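Local coordinates for mandelate racemase/muconate lactonizing enzyme-like protein (Roseovarius sp. TM1035, PDB 3RCY) that is of unproven substrate but probably acts as a magnesium-dependent isomerase-type enzyme of the enolase superfamily, at residues Glu40-Ser45 with Leu285-Gly290; Arg76-Ser81 with Thr90-Phe95; Leu263-Glu268 with Ile291-Lys296; Ala306-His311 with Ala327-Ile332. All coordinates share one frame; numbering follows the deposited sequence.

Contact 1 (Glu40-Ser45 with Leu285-Gly290); sequences ECYAAS and LGRAGG
Arg287, whose guanidinium lies against the Tyr42 ring, has its NH2 gripped by two waters, the nearer, water 3, at 2.7 Å. Water 2 also accepts from Ala44 N and donates to Ser45 OG, while NE donates to water 1, which in turn donates to Tyr42 O at 2.7 Å. All three waters lie at the guanidinium edge in its plane, and NH1 binds Glu261 O, so the group is fixed in rotation. Tyr42 CD2 sits 3.7 Å above one guanidinium face, toward its rim; ring and guanidinium planes stand 70° apart, and the ring thus offers its edge. A first torsion anti to the backbone N (chi1 -163°) brings the Tyr42 ring against Arg287. Behind it, Tyr42 N donates to Gly286 O at 2.9 Å, from above the carbonyl plane. Gly286 CA comes within 3.4 Å of Glu40 O; a side chain at this glycine would collide with that carbonyl. The buried Glu40 carboxylate is held by Gly315 N and Glu318 N. This is the interdomain seam of the enolase-superfamily fold, where strand 36-41 and the residues after it in the N-terminal capping domain meet the barrel domain near its magnesium site.

Contact 2 (Arg76-Ser81 with Thr90-Phe95); sequences RRVYSS and TAIGAF
Val78 reaches across from helix 76-80 to Phe95 and Ile92, and its CB points at helix 90-95. From CB the side chain forks. CG1, anti to the backbone N (chi1 -178°), goes in among Phe95 CB, Ala91 O and Ile92 CD1: it lies 3.8 Å from Phe95 CB, similarly close to Ala91 O, and 4.2 Å from Ile92 CD1. CG2 takes the other direction and meets the Phe95 ring at CD1, 3.7 Å away and oblique to the ring, with the two side chains running at a slant to each other. The side-chain contacts are apolar, and Val78 buries more surface in them than any other residue of the pair. The short axes approach to 9.7 Å at 159°, so the helices run nearly antiparallel, as a helical hairpin of the N-terminal capping domain of the mandelate racemase and muconate lactonizing enzyme family; helix 48-63 lays Val58 and His62 against Val78 as well. An alanine in place of Val78 would probably open a gap beside the Phe95 ring and leave Ile92 CD1 without one of its apolar neighbours. Ile92, about one turn before Phe95, sets off to the side, but its CD1 returns to the partner, 4.1 Å from Tyr79 CA and close to the plane of the Tyr79 ring, at the ring's edge, with Tyr79 CD1 4.3 Å from Ile92 CD1. The hydroxyl of that tyrosine lies beyond this contact, bonded to Asp241 of the second subunit, and the ring also meets that of Phe75, the planes about 20° apart.

Contact 3 (Leu263-Glu268 with Ile291-Lys296); sequences LTTKAE and IWEMKK. With RIB (alpha-D-ribofuranose), chain M; RIB (alpha-D-ribofuranose), chain L.
Backbone to backbone, the segments come closest at Thr265 and Glu293, whose CA atoms are 6.6 Å apart, where the first turn of helix 266-274 meets helix 290-302. Thr265 has positive phi and occupies the N-cap, its OG1 accepting a weak bond from Ala267 N. Lys266 N, at the start of that helix, donates to Glu293 OE2 at 2.7 Å and 172°, on the anti side, tilted about 31° from the carboxylate plane. Lys266 NZ straddles the carboxylate, salt-bridged to Glu293 OE1 at 2.8 Å on that oxygen's syn lone pair and bonded weakly to OE2. Glu293 turns at chi2 (75°) to bring its carboxylate to both donors, and the positive helix start probably favours its charged form. These helices belong to the barrel domain of the enolase superfamily and follow successive strands of it. Lys296 lies alongside, its CD 3.8 Å from Lys266 CD; its NZ is paired with Glu72 and with Glu302 of the third subunit. On the other side of the first turn, two ribose molecules are bound: Ala267 O accepts from O5 of the chain L ribose at 2.9 Å, and Glu268 OE1 accepts a weak bond from O2 of the chain M ribose. Glu268 OE2 is salt-bridged to Arg86 of the second subunit.

Contact 4 (Ala306-His311 with Ala327-Ile332); sequences AQMAPH and ASIPNI
Ala306 presents its carbonyl oxygen to the Asn331 side chain: ND2 donates to Ala306 O at 3.2 Å and 166°, with the oxygen 5° from the amide plane. At Gln307 the side chain runs out beside the Asn331 carbonyl, CB to Asn331 O 3.4 Å, and NE2 reaches water 4, which also donates to Ile332 O at 2.7 Å. Met308 N then donates to Asn331 O at 2.9 Å, nearly along the C=O axis, making a single beta bridge between Met308 and Ile332. Met308 CG meets Ile329 CD1 at 3.7 Å, the side chains at about a right angle; beyond it, bends at chi2 and chi3 lead the end of the chain away. Finally Pro310 CD packs on Ile332 CD1 at 3.7 Å, also crosswise, and the same methyl comes 3.5 Å from Met308 O. With chi1 58°, Asn331 turns its amide to Ala306 O and to Ala298 O; a leucine in its place would probably leave both carbonyls without this donor. Strand 307-308 is a strand of the enolase-type barrel, pairing with strand 280-281 on one side through Gln307 and Ala309, while the 327-332 loop, leading from helix 316-327 to strand 335-336, lies against its other edge between helices 290-302 and 316-327.

How the contacts relate
Along the chain, contact 2 closes first, within the N-terminal capping domain, and contacts 3 and 4 follow later in the barrel domain; contact 1 spans both domains, its segments lying on each side of contact 2 and alternating along the chain with those of contact 3. Contacts 1, 2 and 3 sit together, with centres 11 to 12 Å apart, and meet directly: Ile92 CG2 packs 3.3 Å from Thr264 OG1. Contact 4 lies apart from contact 2, about 24 Å between centres, but only about 13 Å from contact 3, which it touches where Lys295 NZ probably bonds to Ser328 OG. Contacts 1 to 3 touch the second subunit, so the domain seam lies beside a subunit interface that also borders the ribose sites.

Contact 1 (Glu40-Ser45 with Leu285-Gly290)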
# COMPACT_ATOMS: atom_id res chain seq x y z
N GLU A 40 -18.17 10.69 -36.95
CA GLU A 40 -19.28 11.08 -36.08
C GLU A 40 -18.75 11.56 -34.73
O GLU A 40 -17.92 10.89 -34.12
CB GLU A 40 -20.25 9.90 -35.91
CG GLU A 40 -21.43 10.21 -34.99
CD GLU A 40 -22.57 9.21 -35.12
OE1 GLU A 40 -22.50 8.27 -35.95
OE2 GLU A 40 -23.56 9.39 -34.36
N CYS A 41 -19.18 12.75 -34.31
CA CYS A 41 -18.77 13.30 -33.02
C CYS A 41 -19.79 12.96 -31.94
O CYS A 41 -20.99 12.96 -32.18
CB CYS A 41 -18.61 14.82 -33.10
SG CYS A 41 -17.36 15.36 -34.28
N TYR A 42 -19.28 12.68 -30.74
CA TYR A 42 -20.12 12.38 -29.60
C TYR A 42 -19.77 13.38 -28.50
O TYR A 42 -18.77 13.23 -27.78
CB TYR A 42 -19.88 10.93 -29.15
CG TYR A 42 -20.96 10.37 -28.23
CD1 TYR A 42 -22.23 10.08 -28.72
CD2 TYR A 42 -20.69 10.13 -26.89
CE1 TYR A 42 -23.23 9.57 -27.88
CE2 TYR A 42 -21.67 9.61 -26.04
CZ TYR A 42 -22.94 9.33 -26.55
OH TYR A 42 -23.91 8.83 -25.72
N ALA A 43 -20.57 14.44 -28.42
CA ALA A 43 -20.31 15.56 -27.53
C ALA A 43 -21.58 16.40 -27.36
O ALA A 43 -22.09 16.96 -28.34
CB ALA A 43 -19.18 16.42 -28.08
N ALA A 44 -22.10 16.46 -26.14
CA ALA A 44 -23.34 17.21 -25.88
C ALA A 44 -23.32 18.01 -24.59
O ALA A 44 -24.38 18.29 -24.03
CB ALA A 44 -24.54 16.27 -25.90
N SER A 45 -22.15 18.42 -24.12
CA SER A 45 -22.09 19.35 -22.99
C SER A 45 -22.76 20.67 -23.38
O SER A 45 -23.39 21.32 -22.56
CB SER A 45 -20.64 19.62 -22.55
OG SER A 45 -19.91 18.41 -22.43
N LEU A 285 -16.09 5.97 -29.26
CA LEU A 285 -15.00 6.39 -30.16
C LEU A 285 -15.15 7.83 -30.67
O LEU A 285 -14.15 8.52 -30.89
CB LEU A 285 -14.84 5.42 -31.33
CG LEU A 285 -13.88 4.24 -31.07
CD1 LEU A 285 -14.39 3.32 -29.96
CD2 LEU A 285 -13.68 3.43 -32.34
N GLY A 286 -16.39 8.27 -30.83
CA GLY A 286 -16.69 9.66 -31.23
C GLY A 286 -16.46 10.67 -30.12
O GLY A 286 -16.54 11.88 -30.34
N ARG A 287 -16.18 10.18 -28.92
CA ARG A 287 -15.86 11.03 -27.78
C ARG A 287 -14.42 10.88 -27.32
O ARG A 287 -13.75 11.86 -26.98
CB ARG A 287 -16.79 10.71 -26.60
CG ARG A 287 -16.26 11.20 -25.24
CD ARG A 287 -17.31 11.08 -24.16
NE ARG A 287 -18.25 12.20 -24.18
CZ ARG A 287 -19.51 12.12 -23.76
NH1 ARG A 287 -20.00 10.97 -23.32
NH2 ARG A 287 -20.28 13.20 -23.79
N ALA A 288 -13.94 9.64 -27.30
CA ALA A 288 -12.77 9.28 -26.51
C ALA A 288 -11.43 9.56 -27.16
O ALA A 288 -10.39 9.30 -26.55
CB ALA A 288 -12.86 7.81 -26.03
N GLY A 289 -11.44 10.07 -28.39
CA GLY A 289 -10.20 10.40 -29.09
C GLY A 289 -10.05 9.73 -30.44
O GLY A 289 -9.04 9.92 -31.12
N GLY A 290 -11.05 8.94 -30.83
CA GLY A 290 -11.06 8.24 -32.11
C GLY A 290 -10.46 6.85 -32.10
O GLY A 290 -10.14 6.30 -31.04
O HOH W 1 -17.56 14.49 -25.68
O HOH W 2 -19.60 16.07 -24.20
O HOH W 3 -22.80 14.13 -23.98

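Contact 2 (Arg76-Ser81 with Thr90-Phe95)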
# COMPACT_ATOMS: atom_id res chain seq x y z
N ARG A 76 -2.05 15.03 -30.91
CA ARG A 76 -1.23 15.87 -30.03
C ARG A 76 -1.57 17.36 -30.14
O ARG A 76 -1.59 18.06 -29.14
CB ARG A 76 0.27 15.67 -30.28
CG ARG A 76 0.86 14.28 -29.93
CD ARG A 76 0.46 13.77 -28.53
NE ARG A 76 0.78 14.72 -27.46
CZ ARG A 76 0.64 14.46 -26.16
NH1 ARG A 76 0.19 13.27 -25.76
NH2 ARG A 76 0.96 15.40 -25.27
N ARG A 77 -1.78 17.83 -31.37
CA ARG A 77 -2.14 19.22 -31.61
C ARG A 77 -3.43 19.61 -30.89
O ARG A 77 -3.46 20.61 -30.20
CB ARG A 77 -2.31 19.48 -33.11
CG ARG A 77 -1.04 19.59 -33.89
CD ARG A 77 -1.38 19.77 -35.36
NE ARG A 77 -0.20 19.91 -36.20
CZ ARG A 77 -0.18 19.69 -37.52
NH1 ARG A 77 -1.28 19.29 -38.15
NH2 ARG A 77 0.95 19.85 -38.20
N VAL A 78 -4.48 18.81 -31.07
CA VAL A 78 -5.78 19.12 -30.47
C VAL A 78 -5.73 18.94 -28.95
O VAL A 78 -6.21 19.79 -28.20
CB VAL A 78 -6.94 18.28 -31.08
CG1 VAL A 78 -8.27 18.68 -30.46
CG2 VAL A 78 -6.98 18.46 -32.59
N TYR A 79 -5.11 17.85 -28.51
CA TYR A 79 -4.94 17.55 -27.09
C TYR A 79 -4.21 18.66 -26.34
O TYR A 79 -4.53 18.94 -25.17
CB TYR A 79 -4.18 16.23 -26.93
CG TYR A 79 -4.09 15.69 -25.52
CD1 TYR A 79 -5.21 15.18 -24.87
CD2 TYR A 79 -2.86 15.65 -24.86
CE1 TYR A 79 -5.12 14.67 -23.58
CE2 TYR A 79 -2.76 15.13 -23.56
CZ TYR A 79 -3.91 14.64 -22.94
OH TYR A 79 -3.83 14.11 -21.68
N SER A 80 -3.25 19.29 -27.02
CA SER A 80 -2.41 20.33 -26.43
C SER A 80 -2.93 21.75 -26.66
O SER A 80 -2.38 22.72 -26.11
CB SER A 80 -0.98 20.23 -27.01
OG SER A 80 -0.45 18.93 -26.83
N SER A 81 -3.97 21.86 -27.49
CA SER A 81 -4.47 23.14 -27.97
C SER A 81 -4.64 24.20 -26.89
O SER A 81 -5.32 23.98 -25.88
CB SER A 81 -5.79 22.95 -28.74
OG SER A 81 -6.14 24.12 -29.45
N THR A 90 -15.02 18.40 -24.66
CA THR A 90 -15.67 18.99 -25.83
C THR A 90 -14.76 19.01 -27.06
O THR A 90 -15.18 18.60 -28.16
CB THR A 90 -16.23 20.40 -25.49
OG1 THR A 90 -17.42 20.25 -24.72
CG2 THR A 90 -16.54 21.21 -26.74
N ALA A 91 -13.53 19.49 -26.90
CA ALA A 91 -12.58 19.58 -28.02
C ALA A 91 -12.18 18.21 -28.57
O ALA A 91 -12.00 18.05 -29.78
CB ALA A 91 -11.34 20.38 -27.62
N ILE A 92 -12.02 17.23 -27.69
CA ILE A 92 -11.65 15.87 -28.11
C ILE A 92 -12.85 15.17 -28.75
O ILE A 92 -12.68 14.37 -29.68
CB ILE A 92 -11.02 15.06 -26.95
CG1 ILE A 92 -9.70 15.71 -26.47
CG2 ILE A 92 -10.77 13.61 -27.34
CD1 ILE A 92 -8.57 15.76 -27.52
N GLY A 93 -14.06 15.49 -28.30
CA GLY A 93 -15.28 15.05 -28.99
C GLY A 93 -15.28 15.51 -30.44
O GLY A 93 -15.59 14.74 -31.36
N ALA A 94 -14.93 16.78 -30.64
CA ALA A 94 -14.78 17.34 -31.98
C ALA A 94 -13.71 16.58 -32.78
O ALA A 94 -14.00 16.07 -33.87
CB ALA A 94 -14.45 18.84 -31.92
N PHE A 95 -12.50 16.49 -32.23
CA PHE A 95 -11.43 15.76 -32.89
C PHE A 95 -11.80 14.32 -33.27
O PHE A 95 -11.48 13.87 -34.37
CB PHE A 95 -10.14 15.73 -32.06
CG PHE A 95 -9.06 14.85 -32.66
CD1 PHE A 95 -8.39 15.25 -33.82
CD2 PHE A 95 -8.75 13.61 -32.11
CE1 PHE A 95 -7.41 14.44 -34.40
CE2 PHE A 95 -7.77 12.80 -32.68
CZ PHE A 95 -7.10 13.21 -33.84

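Contact 3 (Leu263-Glu268 with Ile291-Lys296)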
# COMPACT_ATOMS: atom_id res chain seq x y z
N LEU A 263 -15.90 8.90 -20.55
CA LEU A 263 -14.47 9.14 -20.36
C LEU A 263 -13.80 9.47 -21.69
O LEU A 263 -14.33 9.15 -22.77
CB LEU A 263 -13.80 7.91 -19.71
CG LEU A 263 -14.32 7.49 -18.34
CD1 LEU A 263 -13.42 6.39 -17.73
CD2 LEU A 263 -14.45 8.68 -17.36
N THR A 264 -12.63 10.08 -21.62
CA THR A 264 -11.96 10.48 -22.84
C THR A 264 -10.44 10.42 -22.76
O THR A 264 -9.84 10.90 -21.79
CB THR A 264 -12.43 11.88 -23.32
OG1 THR A 264 -11.82 12.18 -24.57
CG2 THR A 264 -12.09 12.97 -22.30
N THR A 265 -9.85 9.89 -23.84
CA THR A 265 -8.40 9.67 -24.02
C THR A 265 -7.83 8.61 -23.07
O THR A 265 -8.41 8.31 -22.02
CB THR A 265 -7.50 10.94 -23.89
OG1 THR A 265 -7.21 11.20 -22.51
CG2 THR A 265 -8.11 12.19 -24.57
N LYS A 266 -6.67 8.07 -23.46
CA LYS A 266 -5.94 7.12 -22.63
C LYS A 266 -5.56 7.69 -21.26
O LYS A 266 -5.38 6.93 -20.31
CB LYS A 266 -4.69 6.62 -23.37
CG LYS A 266 -3.64 7.70 -23.67
CD LYS A 266 -2.71 7.26 -24.80
CE LYS A 266 -1.86 8.43 -25.32
NZ LYS A 266 -2.65 9.55 -25.95
N ALA A 267 -5.42 9.02 -21.15
CA ALA A 267 -5.11 9.65 -19.85
C ALA A 267 -6.19 9.37 -18.80
O ALA A 267 -5.92 9.43 -17.61
CB ALA A 267 -4.88 11.16 -20.01
N GLU A 268 -7.41 9.08 -19.25
CA GLU A 268 -8.51 8.76 -18.33
C GLU A 268 -8.75 7.26 -18.21
O GLU A 268 -9.12 6.78 -17.14
CB GLU A 268 -9.80 9.48 -18.73
CG GLU A 268 -9.72 10.97 -18.42
CD GLU A 268 -11.00 11.75 -18.74
OE1 GLU A 268 -12.03 11.15 -19.12
OE2 GLU A 268 -10.95 12.99 -18.61
N ILE A 291 -10.30 6.28 -33.29
CA ILE A 291 -9.93 4.87 -33.47
C ILE A 291 -8.52 4.56 -32.95
O ILE A 291 -8.33 3.60 -32.21
CB ILE A 291 -10.09 4.42 -34.95
CG1 ILE A 291 -11.56 4.49 -35.38
CG2 ILE A 291 -9.51 3.00 -35.18
CD1 ILE A 291 -11.80 4.43 -36.89
N TRP A 292 -7.54 5.37 -33.35
CA TRP A 292 -6.13 5.14 -32.99
C TRP A 292 -5.90 5.27 -31.49
O TRP A 292 -5.25 4.42 -30.89
CB TRP A 292 -5.21 6.09 -33.76
CG TRP A 292 -3.76 5.70 -33.79
CD1 TRP A 292 -2.71 6.35 -33.18
CD2 TRP A 292 -3.18 4.58 -34.48
NE1 TRP A 292 -1.53 5.70 -33.45
CE2 TRP A 292 -1.78 4.62 -34.25
CE3 TRP A 292 -3.71 3.56 -35.29
CZ2 TRP A 292 -0.91 3.67 -34.80
CZ3 TRP A 292 -2.84 2.62 -35.83
CH2 TRP A 292 -1.45 2.67 -35.58
N GLU A 293 -6.43 6.34 -30.89
CA GLU A 293 -6.33 6.54 -29.45
C GLU A 293 -6.95 5.35 -28.70
O GLU A 293 -6.38 4.86 -27.71
CB GLU A 293 -6.99 7.88 -29.05
CG GLU A 293 -7.01 8.19 -27.56
CD GLU A 293 -5.67 8.62 -26.99
OE1 GLU A 293 -4.64 8.60 -27.70
OE2 GLU A 293 -5.66 9.00 -25.80
N MET A 294 -8.08 4.85 -29.19
CA MET A 294 -8.71 3.69 -28.58
C MET A 294 -7.96 2.37 -28.80
O MET A 294 -8.09 1.46 -27.99
CB MET A 294 -10.20 3.59 -28.96
CG MET A 294 -11.07 4.66 -28.27
SD MET A 294 -10.80 4.74 -26.48
CE MET A 294 -9.60 6.05 -26.31
N LYS A 295 -7.18 2.28 -29.88
CA LYS A 295 -6.24 1.16 -30.06
C LYS A 295 -5.18 1.16 -28.95
O LYS A 295 -4.79 0.10 -28.43
CB LYS A 295 -5.58 1.18 -31.45
CG LYS A 295 -6.47 0.69 -32.61
CD LYS A 295 -6.66 -0.85 -32.60
CE LYS A 295 -5.41 -1.61 -33.03
NZ LYS A 295 -5.70 -3.08 -33.25
N LYS A 296 -4.71 2.35 -28.59
CA LYS A 296 -3.78 2.49 -27.48
C LYS A 296 -4.42 1.99 -26.19
O LYS A 296 -3.80 1.23 -25.43
CB LYS A 296 -3.33 3.96 -27.34
CG LYS A 296 -2.51 4.47 -28.54
CD LYS A 296 -1.90 5.85 -28.26
CE LYS A 296 -0.94 6.28 -29.37
NZ LYS A 296 -0.51 7.73 -29.21
O5 RIB M . -11.81 13.88 -12.05
C5 RIB M . -10.96 12.77 -12.39
C4 RIB M . -11.31 12.33 -13.80
O4 RIB M . -11.05 10.94 -13.96
C3 RIB M . -12.78 12.51 -14.08
O3 RIB M . -13.00 13.71 -14.80
C2 RIB M . -13.16 11.35 -14.96
O2 RIB M . -13.18 11.77 -16.32
C1 RIB M . -12.06 10.32 -14.76
O1 RIB M . -12.60 9.16 -14.11
O5 RIB L . -5.90 12.21 -16.98
C5 RIB L . -6.56 12.01 -15.73
C4 RIB L . -7.19 13.32 -15.31
O4 RIB L . -6.49 13.83 -14.18
C3 RIB L . -7.06 14.34 -16.42
O3 RIB L . -8.37 14.68 -16.91
C2 RIB L . -6.27 15.50 -15.83
O2 RIB L . -6.95 16.74 -16.01
C1 RIB L . -6.15 15.21 -14.34
O1 RIB L . -4.84 15.48 -13.83

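Contact 4 (Ala306-His311 with Ala327-Ile332)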
# COMPACT_ATOMS: atom_id res chain seq x y z
N ALA A 306 -8.06 -7.40 -19.48
CA ALA A 306 -9.33 -6.69 -19.51
C ALA A 306 -9.78 -6.59 -20.97
O ALA A 306 -8.99 -6.81 -21.88
CB ALA A 306 -9.16 -5.30 -18.90
N GLN A 307 -11.06 -6.26 -21.18
CA GLN A 307 -11.63 -6.26 -22.53
C GLN A 307 -12.34 -4.97 -22.91
O GLN A 307 -12.72 -4.17 -22.05
CB GLN A 307 -12.59 -7.44 -22.69
CG GLN A 307 -11.90 -8.79 -22.63
CD GLN A 307 -12.72 -9.91 -23.20
OE1 GLN A 307 -13.87 -10.13 -22.79
NE2 GLN A 307 -12.14 -10.63 -24.14
N MET A 308 -12.52 -4.78 -24.22
CA MET A 308 -13.22 -3.63 -24.76
C MET A 308 -14.66 -4.00 -25.15
O MET A 308 -14.93 -5.10 -25.65
CB MET A 308 -12.48 -3.07 -25.98
CG MET A 308 -10.99 -2.77 -25.75
SD MET A 308 -10.64 -1.55 -24.47
CE MET A 308 -11.34 -0.06 -25.17
N ALA A 309 -15.58 -3.07 -24.89
CA ALA A 309 -16.95 -3.19 -25.39
C ALA A 309 -17.40 -1.81 -25.86
O ALA A 309 -18.01 -1.07 -25.09
CB ALA A 309 -17.87 -3.75 -24.30
N PRO A 310 -17.08 -1.45 -27.12
CA PRO A 310 -17.32 -0.11 -27.67
C PRO A 310 -18.77 0.36 -27.47
O PRO A 310 -19.71 -0.37 -27.80
CB PRO A 310 -17.00 -0.26 -29.16
CG PRO A 310 -16.01 -1.39 -29.21
CD PRO A 310 -16.47 -2.34 -28.13
N HIS A 311 -18.92 1.55 -26.92
CA HIS A 311 -20.22 2.15 -26.64
C HIS A 311 -20.92 2.58 -27.92
O HIS A 311 -20.28 3.06 -28.85
CB HIS A 311 -20.03 3.40 -25.76
CG HIS A 311 -21.31 4.11 -25.42
ND1 HIS A 311 -21.76 5.21 -26.11
CD2 HIS A 311 -22.25 3.85 -24.48
CE1 HIS A 311 -22.90 5.63 -25.59
NE2 HIS A 311 -23.22 4.81 -24.59
N ALA A 327 -12.89 -5.42 -34.89
CA ALA A 327 -12.37 -6.46 -35.79
C ALA A 327 -10.86 -6.70 -35.61
O ALA A 327 -10.37 -7.80 -35.87
CB ALA A 327 -12.66 -6.11 -37.23
N SER A 328 -10.17 -5.67 -35.13
CA SER A 328 -8.70 -5.64 -35.10
C SER A 328 -8.06 -5.93 -33.74
O SER A 328 -6.83 -6.00 -33.65
CB SER A 328 -8.20 -4.27 -35.59
OG SER A 328 -8.39 -3.28 -34.58
N ILE A 329 -8.87 -6.09 -32.70
CA ILE A 329 -8.31 -6.32 -31.36
C ILE A 329 -8.55 -7.73 -30.83
O ILE A 329 -9.62 -8.30 -31.05
CB ILE A 329 -8.80 -5.26 -30.33
CG1 ILE A 329 -10.32 -5.36 -30.14
CG2 ILE A 329 -8.35 -3.84 -30.77
CD1 ILE A 329 -10.86 -4.57 -28.96
N PRO A 330 -7.55 -8.31 -30.15
CA PRO A 330 -7.75 -9.65 -29.60
C PRO A 330 -8.66 -9.64 -28.37
O PRO A 330 -9.33 -10.63 -28.10
CB PRO A 330 -6.33 -10.12 -29.24
CG PRO A 330 -5.55 -8.88 -29.06
CD PRO A 330 -6.15 -7.85 -29.99
N ASN A 331 -8.72 -8.51 -27.67
CA ASN A 331 -9.49 -8.42 -26.42
C ASN A 331 -10.86 -7.73 -26.57
O ASN A 331 -11.24 -6.87 -25.77
CB ASN A 331 -8.64 -7.78 -25.29
CG ASN A 331 -8.12 -6.38 -25.65
OD1 ASN A 331 -7.87 -6.07 -26.81
ND2 ASN A 331 -7.93 -5.55 -24.64
N ILE A 332 -11.59 -8.10 -27.61
CA ILE A 332 -12.97 -7.63 -27.80
C ILE A 332 -13.92 -8.49 -26.98
O ILE A 332 -13.81 -9.72 -27.01
CB ILE A 332 -13.41 -7.66 -29.31
CG1 ILE A 332 -14.82 -7.07 -29.50
CG2 ILE A 332 -13.39 -9.08 -29.87
CD1 ILE A 332 -14.97 -5.61 -29.08
O HOH W 4 -12.95 -12.31 -26.71